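Local coordinates for protein deoxyribodipyrimidine photo-lyase (Oryza sativa Japonica Group, PDB 3UMV) that repairs UV-damaged DNA as a flavin-dependent class II photolyase, using light to split cyclobutane pyrimidine dimers back into single pyrimidines, at residues Y42-D47 and L70-A75; F74-R79 and L113-P118; L109-F114 and V220-L225. All coordinates share one frame; numbering follows the deposited sequence.

Contact 1. Residues Y42-D47 and L70-A75; sequences YWMLRD and LAVAFA. With URE (urea), chain M.
Strands 40-44 and 70-75 lie side by side in parallel, held most closely around Tyr42 and Trp43 and spreading toward Met44. Tyr42 N donates to Ala71 O at 2.9 Å, nearly along the C=O axis. Ala73 N returns a bond to Tyr42 O at 2.8 Å, almost straight at 169°. Met44 N then reaches Ala73 O, a more bent bond of 2.8 Å. The CA of Trp43 also sits close to Ala73 O. On the face that carries Tyr42 and Met44, Met44 bends at chi3 (-81°), which brings CE to 4.0 Å from Val72 CG1. The two strands and helix 54-66 form a beta-alpha-beta unit of the photolyase alpha/beta domain, and Tyr42 and Leu70 pack against that helix. Past Met44 the pairing loosens. Here a water bridges the strands: it accepts from Trp43 NE1 and Ala75 N and donates to Met44 O. The same water lies 3.8 Å above the centre of one face of the Phe74 ring. CD1 of Phe74 approaches Met44 O at 3.1 Å, and the far end of the ring turns to a bound urea, with CZ 3.7 Å from the urea O.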
# COMPACT_ATOMS: atom_id res chain seq x y z
N TYR A 42 -13.00 0.67 -16.51
CA TYR A 42 -12.34 0.90 -15.24
C TYR A 42 -10.88 0.47 -15.37
O TYR A 42 -10.58 -0.72 -15.57
CB TYR A 42 -13.05 0.15 -14.09
CG TYR A 42 -12.24 0.03 -12.81
CD1 TYR A 42 -11.44 1.08 -12.36
CD2 TYR A 42 -12.31 -1.13 -12.03
CE1 TYR A 42 -10.70 0.97 -11.19
CE2 TYR A 42 -11.57 -1.24 -10.84
CZ TYR A 42 -10.78 -0.19 -10.42
OH TYR A 42 -10.05 -0.29 -9.25
N TRP A 43 -9.99 1.45 -15.34
CA TRP A 43 -8.56 1.19 -15.31
C TRP A 43 -8.18 0.88 -13.86
O TRP A 43 -8.03 1.78 -13.04
CB TRP A 43 -7.80 2.41 -15.86
CG TRP A 43 -6.29 2.31 -15.71
CD1 TRP A 43 -5.57 1.19 -15.40
CD2 TRP A 43 -5.34 3.38 -15.85
NE1 TRP A 43 -4.23 1.49 -15.36
CE2 TRP A 43 -4.06 2.83 -15.62
CE3 TRP A 43 -5.45 4.75 -16.14
CZ2 TRP A 43 -2.89 3.60 -15.67
CZ3 TRP A 43 -4.27 5.52 -16.19
CH2 TRP A 43 -3.02 4.94 -15.96
N MET A 44 -8.09 -0.41 -13.56
CA MET A 44 -7.70 -0.89 -12.24
C MET A 44 -6.20 -0.77 -12.06
O MET A 44 -5.44 -1.23 -12.91
CB MET A 44 -8.10 -2.36 -12.13
CG MET A 44 -7.75 -3.02 -10.80
SD MET A 44 -8.16 -4.78 -10.86
CE MET A 44 -9.92 -4.76 -10.54
N LEU A 45 -5.77 -0.16 -10.96
CA LEU A 45 -4.35 -0.11 -10.65
C LEU A 45 -4.08 -0.40 -9.19
O LEU A 45 -3.47 -1.42 -8.87
CB LEU A 45 -3.72 1.22 -11.09
CG LEU A 45 -2.19 1.24 -11.09
CD1 LEU A 45 -1.72 2.26 -12.12
CD2 LEU A 45 -1.63 1.55 -9.70
N ARG A 46 -4.53 0.48 -8.30
CA ARG A 46 -4.27 0.28 -6.88
C ARG A 46 -5.18 -0.75 -6.23
O ARG A 46 -4.78 -1.44 -5.29
CB ARG A 46 -4.34 1.59 -6.10
CG ARG A 46 -3.69 1.50 -4.72
CD ARG A 46 -3.85 2.81 -4.00
NE ARG A 46 -3.09 2.86 -2.76
CZ ARG A 46 -3.07 3.94 -1.98
NH1 ARG A 46 -3.77 5.01 -2.33
NH2 ARG A 46 -2.36 3.95 -0.86
N ASP A 47 -6.41 -0.87 -6.72
CA ASP A 47 -7.38 -1.67 -5.99
C ASP A 47 -7.75 -2.94 -6.75
O ASP A 47 -8.76 -3.00 -7.46
CB ASP A 47 -8.59 -0.80 -5.63
CG ASP A 47 -8.21 0.35 -4.70
OD1 ASP A 47 -8.05 1.47 -5.20
OD2 ASP A 47 -8.00 0.11 -3.48
N LEU A 70 -19.58 -2.61 -19.74
CA LEU A 70 -18.57 -2.31 -18.72
C LEU A 70 -17.39 -3.26 -18.85
O LEU A 70 -17.59 -4.47 -18.98
CB LEU A 70 -19.18 -2.48 -17.33
CG LEU A 70 -18.23 -2.32 -16.13
CD1 LEU A 70 -17.72 -0.91 -16.03
CD2 LEU A 70 -18.92 -2.73 -14.85
N ALA A 71 -16.18 -2.72 -18.81
CA ALA A 71 -14.96 -3.53 -18.87
C ALA A 71 -13.95 -3.08 -17.82
O ALA A 71 -13.95 -1.92 -17.42
CB ALA A 71 -14.33 -3.47 -20.24
N VAL A 72 -13.11 -4.01 -17.38
CA VAL A 72 -11.99 -3.70 -16.48
C VAL A 72 -10.70 -3.87 -17.27
O VAL A 72 -10.56 -4.81 -18.06
CB VAL A 72 -11.96 -4.64 -15.25
CG1 VAL A 72 -10.73 -4.35 -14.40
CG2 VAL A 72 -13.25 -4.51 -14.44
N ALA A 73 -9.75 -2.95 -17.07
CA ALA A 73 -8.44 -3.05 -17.71
C ALA A 73 -7.34 -2.85 -16.68
O ALA A 73 -7.45 -1.97 -15.83
CB ALA A 73 -8.31 -2.02 -18.84
N PHE A 74 -6.31 -3.69 -16.73
CA PHE A 74 -5.16 -3.55 -15.84
C PHE A 74 -3.89 -3.41 -16.65
O PHE A 74 -3.63 -4.22 -17.54
CB PHE A 74 -5.03 -4.76 -14.91
CG PHE A 74 -3.93 -4.61 -13.91
CD1 PHE A 74 -4.21 -4.09 -12.65
CD2 PHE A 74 -2.63 -4.96 -14.21
CE1 PHE A 74 -3.20 -3.94 -11.72
CE2 PHE A 74 -1.61 -4.81 -13.29
CZ PHE A 74 -1.89 -4.30 -12.04
N ALA A 75 -3.10 -2.38 -16.37
CA ALA A 75 -1.80 -2.23 -17.05
C ALA A 75 -0.65 -2.55 -16.11
O ALA A 75 -0.48 -1.89 -15.08
CB ALA A 75 -1.64 -0.82 -17.62
C URE M . 1.75 -2.34 -11.82
O URE M . 0.72 -1.72 -12.12
N1 URE M . 2.63 -2.62 -12.75
N2 URE M . 2.00 -2.68 -10.58
O HOH W 1 -2.98 -0.77 -14.05

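Contact 2. Residues F74-R79 and L113-P118; sequences FALFPR and LFTGGP. With URE (urea), chain M; URE (urea), chain N; EDO (1,2-ethanediol), chain H.
Phe77 lays one face of its ring against Pro118, whose CD stands 4.3 Å above the ring centre. The two side chains cross at about a right angle. This packing lies just past the ends of two parallel strands, 70-75 and 111-114, which helix 87-106 joins in a beta-alpha-beta unit of the photolyase alpha/beta domain. Two backbone bonds tie the strand ends. Phe114 N donates to Phe74 O at 2.9 Å, and Leu76 N donates to Phe114 O at 2.8 Å; both run nearly along the C=O axes. Phe74 and Leu113 lie side by side and point the same way, with CD2 of Phe74 3.9 Å from CD1 of Leu113. On the face with Ala75, the Ala75 methyl rests on the turn, where CB meets Gly117 O and Pro118 CA. Gly117 has a backbone shape (phi 130°, psi 174°) that only glycine takes up without strain. A CB there would press on its own preceding carbonyl, on Pro118 CD and on Pro78 CD. Leu76 and Phe77 line one side of a urea site: Leu76 CD1 and Phe77 CD2 both come to 3.3 Å from urea N1, which sits at the edge of the Phe77 ring. Farther along, the exposed ring of Pro78 touches the turn, its CG 3.5 Å from Gly116 O.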
# COMPACT_ATOMS: atom_id res chain seq x y z
N PHE A 74 -6.31 -3.69 -16.73
CA PHE A 74 -5.16 -3.55 -15.84
C PHE A 74 -3.89 -3.41 -16.65
O PHE A 74 -3.63 -4.22 -17.54
CB PHE A 74 -5.03 -4.76 -14.91
CG PHE A 74 -3.93 -4.61 -13.91
CD1 PHE A 74 -4.21 -4.09 -12.65
CD2 PHE A 74 -2.63 -4.96 -14.21
CE1 PHE A 74 -3.20 -3.94 -11.72
CE2 PHE A 74 -1.61 -4.81 -13.29
CZ PHE A 74 -1.89 -4.30 -12.04
N ALA A 75 -3.10 -2.38 -16.37
CA ALA A 75 -1.80 -2.23 -17.05
C ALA A 75 -0.65 -2.55 -16.11
O ALA A 75 -0.48 -1.89 -15.08
CB ALA A 75 -1.64 -0.82 -17.62
N LEU A 76 0.14 -3.56 -16.45
CA LEU A 76 1.37 -3.85 -15.72
C LEU A 76 2.49 -2.94 -16.26
O LEU A 76 2.76 -2.94 -17.45
CB LEU A 76 1.77 -5.31 -15.91
CG LEU A 76 2.97 -5.75 -15.06
CD1 LEU A 76 2.59 -5.77 -13.56
CD2 LEU A 76 3.50 -7.11 -15.50
N PHE A 77 3.14 -2.17 -15.39
CA PHE A 77 4.31 -1.41 -15.85
C PHE A 77 5.40 -2.40 -16.23
O PHE A 77 5.70 -3.32 -15.48
CB PHE A 77 4.82 -0.46 -14.77
CG PHE A 77 3.90 0.69 -14.47
CD1 PHE A 77 4.29 2.00 -14.70
CD2 PHE A 77 2.64 0.47 -13.95
CE1 PHE A 77 3.44 3.06 -14.42
CE2 PHE A 77 1.78 1.52 -13.68
CZ PHE A 77 2.19 2.82 -13.92
N PRO A 78 5.99 -2.23 -17.41
CA PRO A 78 7.03 -3.18 -17.85
C PRO A 78 8.36 -2.96 -17.12
O PRO A 78 8.54 -1.95 -16.44
CB PRO A 78 7.18 -2.85 -19.34
CG PRO A 78 6.85 -1.39 -19.42
CD PRO A 78 5.71 -1.20 -18.43
N ARG A 79 9.28 -3.92 -17.26
CA ARG A 79 10.62 -3.83 -16.69
C ARG A 79 11.17 -2.41 -16.89
O ARG A 79 11.08 -1.86 -17.99
CB ARG A 79 11.52 -4.86 -17.38
CG ARG A 79 12.96 -4.90 -16.88
CD ARG A 79 13.79 -5.81 -17.78
NE ARG A 79 13.73 -5.36 -19.17
CZ ARG A 79 13.94 -6.14 -20.23
NH1 ARG A 79 13.86 -5.63 -21.45
NH2 ARG A 79 14.21 -7.43 -20.06
N LEU A 113 -5.88 -7.43 -19.79
CA LEU A 113 -4.55 -7.37 -19.20
C LEU A 113 -3.54 -6.85 -20.21
O LEU A 113 -3.36 -7.43 -21.28
CB LEU A 113 -4.11 -8.75 -18.71
CG LEU A 113 -2.74 -8.71 -18.04
CD1 LEU A 113 -2.77 -7.79 -16.84
CD2 LEU A 113 -2.28 -10.11 -17.64
N PHE A 114 -2.87 -5.76 -19.86
CA PHE A 114 -1.87 -5.14 -20.73
C PHE A 114 -0.49 -5.18 -20.08
O PHE A 114 -0.29 -4.62 -18.99
CB PHE A 114 -2.26 -3.69 -21.04
CG PHE A 114 -3.54 -3.56 -21.84
CD1 PHE A 114 -4.64 -2.91 -21.32
CD2 PHE A 114 -3.63 -4.10 -23.11
CE1 PHE A 114 -5.81 -2.77 -22.05
CE2 PHE A 114 -4.80 -3.98 -23.85
CZ PHE A 114 -5.89 -3.32 -23.33
N THR A 115 0.48 -5.83 -20.72
CA THR A 115 1.81 -5.92 -20.13
C THR A 115 2.83 -4.96 -20.75
O THR A 115 4.01 -4.96 -20.37
CB THR A 115 2.33 -7.37 -20.13
OG1 THR A 115 2.22 -7.94 -21.44
CG2 THR A 115 1.51 -8.21 -19.16
N GLY A 116 2.38 -4.11 -21.66
CA GLY A 116 3.25 -3.15 -22.32
C GLY A 116 3.35 -1.82 -21.60
O GLY A 116 4.30 -1.07 -21.80
N GLY A 117 2.37 -1.52 -20.75
CA GLY A 117 2.39 -0.28 -19.99
C GLY A 117 1.08 0.46 -20.10
O GLY A 117 0.20 0.06 -20.86
N PRO A 118 0.94 1.56 -19.34
CA PRO A 118 -0.29 2.36 -19.31
C PRO A 118 -0.70 2.98 -20.65
O PRO A 118 -1.88 3.29 -20.80
CB PRO A 118 0.03 3.46 -18.28
CG PRO A 118 1.52 3.43 -18.10
CD PRO A 118 1.93 2.02 -18.35
C URE M . 1.75 -2.34 -11.82
O URE M . 0.72 -1.72 -12.12
N1 URE M . 2.63 -2.62 -12.75
N2 URE M . 2.00 -2.68 -10.58
C URE N . -5.76 -7.29 -24.66
O URE N . -6.52 -7.99 -24.01
N1 URE N . -4.54 -7.09 -24.23
N2 URE N . -6.16 -6.74 -25.78
C1 EDO H . 10.09 -4.83 -21.02
O1 EDO H . 9.06 -5.65 -21.41
C2 EDO H . 10.08 -3.50 -21.33
O2 EDO H . 10.93 -2.63 -20.68

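Contact 3. Residues L109-F114 and V220-L225; sequences LPFFLF and VDWDAL. With URE (urea), chain L; URE (urea), chain N.
Leu113 carries most of this contact. Its CB already meets the other segment, 4.1 Å from Val220 CG2. CG stands anti to the backbone N (chi1 -178°), so the side chain extends from the strand toward the start of helix 222-231. There the CD2 methyl meets three side chains. It reaches Trp222 CH2 at 3.6 Å, tip to tip. It meets Leu225 CD2 in the same way, also at 3.6 Å. Val220 CG2 lies a little farther from CD2, at 4.0 Å. Phe111, on the same face of the strand, adds a lighter touch: its CE2 comes to the edge of the indole, 4.3 Å from Trp222 CH2. Val220 CG1 lies over one face of that indole, toward its rim, and Ala101 and Arg98 of helix 87-106 also touch the tryptophan. Asp221 is the N-cap of the helix. Its OD2 accepts from Ala224 N at 2.9 Å, the donor lying above the carboxylate plane. A urea takes a bond from Asp221 N and gives a weak one back to Asp221 O. Phe112 and Phe114 lie on the other face of the strand, against helix 120-127, and a second urea sits beside their rings. Its N1 donates to Leu113 O at 3.2 Å and lies 3.1 Å from Phe114 CE2. An alanine in place of Phe114 would remove the ring that touches the urea, Ile121 and Leu124, and would probably loosen the seat of this strand on helix 120-127. The contact is apolar helix-on-sheet packing, with a capped helix start set against the edge strand of the photolyase alpha/beta sheet.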
# COMPACT_ATOMS: atom_id res chain seq x y z
N LEU A 109 -17.64 -10.39 -16.63
CA LEU A 109 -17.01 -9.08 -16.65
C LEU A 109 -15.66 -9.21 -17.36
O LEU A 109 -14.76 -9.91 -16.87
CB LEU A 109 -16.82 -8.56 -15.22
CG LEU A 109 -16.10 -7.23 -14.98
CD1 LEU A 109 -16.83 -6.04 -15.60
CD2 LEU A 109 -15.93 -7.02 -13.49
N PRO A 110 -15.52 -8.56 -18.52
CA PRO A 110 -14.32 -8.59 -19.35
C PRO A 110 -13.13 -8.00 -18.62
O PRO A 110 -13.25 -6.91 -18.07
CB PRO A 110 -14.70 -7.70 -20.54
CG PRO A 110 -16.18 -7.63 -20.53
CD PRO A 110 -16.57 -7.70 -19.09
N PHE A 111 -12.00 -8.70 -18.61
CA PHE A 111 -10.80 -8.20 -17.95
C PHE A 111 -9.68 -8.12 -18.98
O PHE A 111 -9.20 -9.14 -19.46
CB PHE A 111 -10.40 -9.13 -16.79
CG PHE A 111 -9.15 -8.70 -16.05
CD1 PHE A 111 -9.18 -7.66 -15.13
CD2 PHE A 111 -7.95 -9.37 -16.25
CE1 PHE A 111 -8.02 -7.28 -14.44
CE2 PHE A 111 -6.80 -9.00 -15.56
CZ PHE A 111 -6.84 -7.95 -14.65
N PHE A 112 -9.27 -6.89 -19.31
CA PHE A 112 -8.15 -6.68 -20.24
C PHE A 112 -6.83 -6.55 -19.48
O PHE A 112 -6.68 -5.68 -18.63
CB PHE A 112 -8.37 -5.40 -21.04
CG PHE A 112 -9.51 -5.47 -22.02
CD1 PHE A 112 -9.30 -5.82 -23.34
CD2 PHE A 112 -10.80 -5.19 -21.61
CE1 PHE A 112 -10.35 -5.89 -24.24
CE2 PHE A 112 -11.87 -5.26 -22.51
CZ PHE A 112 -11.64 -5.61 -23.82
N LEU A 113 -5.88 -7.43 -19.79
CA LEU A 113 -4.55 -7.37 -19.20
C LEU A 113 -3.54 -6.85 -20.21
O LEU A 113 -3.36 -7.43 -21.28
CB LEU A 113 -4.11 -8.75 -18.71
CG LEU A 113 -2.74 -8.71 -18.04
CD1 LEU A 113 -2.77 -7.79 -16.84
CD2 LEU A 113 -2.28 -10.11 -17.64
N PHE A 114 -2.87 -5.76 -19.86
CA PHE A 114 -1.87 -5.14 -20.73
C PHE A 114 -0.49 -5.18 -20.08
O PHE A 114 -0.29 -4.62 -18.99
CB PHE A 114 -2.26 -3.69 -21.04
CG PHE A 114 -3.54 -3.56 -21.84
CD1 PHE A 114 -4.64 -2.91 -21.32
CD2 PHE A 114 -3.63 -4.10 -23.11
CE1 PHE A 114 -5.81 -2.77 -22.05
CE2 PHE A 114 -4.80 -3.98 -23.85
CZ PHE A 114 -5.89 -3.32 -23.33
N VAL A 220 -4.81 -14.87 -21.78
CA VAL A 220 -3.50 -14.87 -21.15
C VAL A 220 -3.09 -16.28 -20.74
O VAL A 220 -3.88 -17.03 -20.17
CB VAL A 220 -3.51 -14.00 -19.89
CG1 VAL A 220 -2.14 -14.01 -19.23
CG2 VAL A 220 -3.94 -12.58 -20.24
N ASP A 221 -1.84 -16.64 -21.04
CA ASP A 221 -1.23 -17.82 -20.42
C ASP A 221 -0.51 -17.34 -19.16
O ASP A 221 0.61 -16.87 -19.23
CB ASP A 221 -0.26 -18.51 -21.37
CG ASP A 221 0.26 -19.84 -20.83
OD1 ASP A 221 0.28 -20.82 -21.59
OD2 ASP A 221 0.66 -19.91 -19.64
N TRP A 222 -1.18 -17.46 -18.02
CA TRP A 222 -0.67 -16.90 -16.78
C TRP A 222 0.63 -17.57 -16.31
O TRP A 222 1.53 -16.89 -15.82
CB TRP A 222 -1.73 -16.97 -15.68
CG TRP A 222 -2.88 -16.05 -15.92
CD1 TRP A 222 -4.06 -16.34 -16.56
CD2 TRP A 222 -2.98 -14.68 -15.51
NE1 TRP A 222 -4.87 -15.23 -16.58
CE2 TRP A 222 -4.23 -14.20 -15.93
CE3 TRP A 222 -2.13 -13.81 -14.82
CZ2 TRP A 222 -4.65 -12.89 -15.71
CZ3 TRP A 222 -2.55 -12.51 -14.59
CH2 TRP A 222 -3.80 -12.06 -15.03
N ASP A 223 0.73 -18.88 -16.45
CA ASP A 223 1.98 -19.56 -16.11
C ASP A 223 3.17 -19.01 -16.92
O ASP A 223 4.24 -18.74 -16.35
CB ASP A 223 1.84 -21.08 -16.26
CG ASP A 223 0.96 -21.69 -15.17
OD1 ASP A 223 1.00 -21.21 -14.02
OD2 ASP A 223 0.23 -22.66 -15.45
N ALA A 224 2.98 -18.78 -18.22
CA ALA A 224 4.05 -18.23 -19.05
C ALA A 224 4.37 -16.81 -18.65
O ALA A 224 5.53 -16.44 -18.55
CB ALA A 224 3.68 -18.28 -20.49
N LEU A 225 3.33 -16.00 -18.47
CA LEU A 225 3.50 -14.60 -18.06
C LEU A 225 4.22 -14.45 -16.73
O LEU A 225 5.17 -13.68 -16.60
CB LEU A 225 2.15 -13.89 -18.03
CG LEU A 225 2.19 -12.49 -17.44
CD1 LEU A 225 2.98 -11.56 -18.36
CD2 LEU A 225 0.79 -11.96 -17.20
C URE L . 1.25 -15.11 -22.88
O URE L . 0.04 -15.28 -22.84
N1 URE L . 1.83 -14.80 -24.02
N2 URE L . 1.97 -15.23 -21.80
C URE N . -5.76 -7.29 -24.66
O URE N . -6.52 -7.99 -24.01
N1 URE N . -4.54 -7.09 -24.23
N2 URE N . -6.16 -6.74 -25.78

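All three contacts involve the sheet of the photolyase alpha/beta domain, on the same side of the chain's centre. Contacts 1 and 2 join neighbouring strands of that sheet, in the order 40-44, 70-75, 111-114, and share Phe74 and Ala75. Contact 3 takes up strand 111-114, the outermost strand on that side, and packs helix 222-231 on it. The centres are 11 to 12 Å apart. Along the chain contact 1 opens first, contact 2 follows, and contact 3 reaches forward by 106 residues. Contacts 1 and 2 also meet directly, Trp43 on Pro118 and Leu45 on Phe77. Contacts 1 and 2 thus join three parallel strands, and contact 3 adds a later helix at the outermost of them.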